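Side-chain contact in D-glycero-beta-D-manno-heptose-1,7-bisphosphate 7-phosphatase (Mesorhizobium loti, PDB 2O2X), which removes the C-7 phosphate from D-glycero-beta-D-manno-heptose 1,7-bisphosphate, a step in ADP-L-glycero-beta-D-manno-heptose biosynthesis: residues 183-188 with 193-198. Residues are numbered along the deposited sequence; the frame is centred on the assembly and turned at random.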
# COMPACT_ATOMS: atom_id res chain seq x y z
N GLY A 183 15.60 0.59 -4.39
CA GLY A 183 15.81 -0.37 -5.46
C GLY A 183 16.32 0.24 -6.75
O GLY A 183 16.36 1.48 -6.93
N GLU A 184 16.67 -0.64 -7.69
CA GLU A 184 17.17 -0.28 -9.00
C GLU A 184 16.06 -0.15 -10.04
O GLU A 184 15.02 -0.81 -9.95
CB GLU A 184 18.18 -1.33 -9.51
CG GLU A 184 19.42 -1.40 -8.67
CD GLU A 184 20.48 -2.35 -9.23
OE1 GLU A 184 20.11 -3.43 -9.72
OE2 GLU A 184 21.69 -2.02 -9.12
N ALA A 185 16.35 0.62 -11.08
CA ALA A 185 15.45 0.81 -12.19
C ALA A 185 15.34 -0.46 -13.05
O ALA A 185 16.30 -1.22 -13.19
CB ALA A 185 15.94 1.95 -13.05
N ALA A 186 14.18 -0.68 -13.64
CA ALA A 186 14.01 -1.71 -14.65
C ALA A 186 12.96 -1.16 -15.61
O ALA A 186 11.77 -1.21 -15.34
CB ALA A 186 13.55 -3.03 -14.03
N VAL A 187 13.41 -0.57 -16.72
CA VAL A 187 12.52 0.16 -17.61
C VAL A 187 12.28 -0.68 -18.84
O VAL A 187 13.18 -0.90 -19.65
CB VAL A 187 13.06 1.53 -17.96
CG1 VAL A 187 12.09 2.26 -18.88
CG2 VAL A 187 13.29 2.32 -16.69
N GLN A 188 11.05 -1.16 -18.97
CA GLN A 188 10.66 -2.02 -20.08
C GLN A 188 9.36 -1.51 -20.67
O GLN A 188 8.65 -0.73 -20.02
CB GLN A 188 10.47 -3.44 -19.57
CG GLN A 188 11.76 -4.02 -19.03
CD GLN A 188 11.57 -5.29 -18.23
OE1 GLN A 188 10.56 -6.00 -18.35
NE2 GLN A 188 12.58 -5.61 -17.42
N ILE A 193 9.82 -0.19 -13.48
CA ILE A 193 10.25 -0.04 -12.08
C ILE A 193 11.17 1.16 -12.00
O ILE A 193 12.21 1.20 -12.68
CB ILE A 193 10.95 -1.28 -11.53
CG1 ILE A 193 9.96 -2.46 -11.52
CG2 ILE A 193 11.42 -1.03 -10.13
CD1 ILE A 193 10.53 -3.81 -11.20
N ARG A 194 10.74 2.17 -11.25
CA ARG A 194 11.47 3.41 -11.09
C ARG A 194 12.22 3.33 -9.77
O ARG A 194 11.67 2.89 -8.76
CB ARG A 194 10.49 4.60 -11.05
CG ARG A 194 9.54 4.68 -12.22
CD ARG A 194 10.24 4.98 -13.50
NE ARG A 194 9.29 5.22 -14.58
CZ ARG A 194 9.67 5.35 -15.85
NH1 ARG A 194 10.95 5.23 -16.16
NH2 ARG A 194 8.75 5.55 -16.79
N PRO A 195 13.48 3.76 -9.73
CA PRO A 195 14.24 3.69 -8.49
C PRO A 195 13.76 4.76 -7.49
O PRO A 195 13.37 5.83 -7.90
CB PRO A 195 15.68 3.96 -8.95
CG PRO A 195 15.51 4.81 -10.12
CD PRO A 195 14.28 4.35 -10.83
N LEU A 196 13.75 4.43 -6.21
CA LEU A 196 13.44 5.43 -5.16
C LEU A 196 14.48 5.38 -4.05
O LEU A 196 14.27 4.78 -2.99
CB LEU A 196 12.01 5.23 -4.64
CG LEU A 196 11.43 6.26 -3.65
CD1 LEU A 196 11.62 7.69 -4.13
CD2 LEU A 196 9.97 5.98 -3.35
N ARG A 197 15.62 6.03 -4.28
CA ARG A 197 16.77 5.90 -3.41
C ARG A 197 17.23 7.21 -2.80
O ARG A 197 17.98 7.17 -1.84
CB ARG A 197 17.95 5.31 -4.17
CG ARG A 197 17.65 3.93 -4.76
CD ARG A 197 18.70 3.49 -5.75
NE ARG A 197 18.67 4.30 -6.96
CZ ARG A 197 19.29 3.99 -8.10
NH1 ARG A 197 20.05 2.90 -8.20
NH2 ARG A 197 19.16 4.78 -9.16
N ASP A 198 16.79 8.34 -3.33
CA ASP A 198 17.31 9.63 -2.89
C ASP A 198 16.22 10.68 -3.16
O ASP A 198 15.13 10.34 -3.61
CB ASP A 198 18.65 9.94 -3.56
CG ASP A 198 18.57 10.05 -5.06
OD1 ASP A 198 17.48 10.24 -5.63
OD2 ASP A 198 19.64 9.95 -5.71
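Ala186 and Ile193 form an antiparallel hydrogen-bonded pair in the beta hairpin that closes one edge of the HAD-type sheet. Ala186 N gives its hydrogen to Ile193 O at 2.9 Å, and Ile193 N returns a bond to Ala186 O at 2.9 Å. The first bond is the straighter, at 166° against 152°. Both side chains lie on the same face of the sheet, and Ala186 CB meets Ile193 CB at 4.0 Å. With chi1 at -63°, Ile193 turns CG1 beside its backbone N and CG2 beside its carbonyl carbon, where CG2 makes a van der Waals contact with Glu184 O. Ala185 CB packs against Pro195 CD at 3.7 Å. Near the turn, Val187 CG2 lies 3.8 Å from Arg194 NH1, approached obliquely. At the other end of the contact, Arg197 lays one face of its guanidinium over Gly183 O, and its CD lies 3.3 Å from Gly183 O. Arg194 NE is hydrogen-bonded to Gln177 OE1, and Arg197 NH2 forms a salt bridge with Glu201. Strand 177-181 pairs with 191-196 on the side away from Ala186, and Ile193 also touches Leu164 and Met167 of helix 164-172. Gly183 O is buried without a polar partner, 3.3 Å from Pro195 CB.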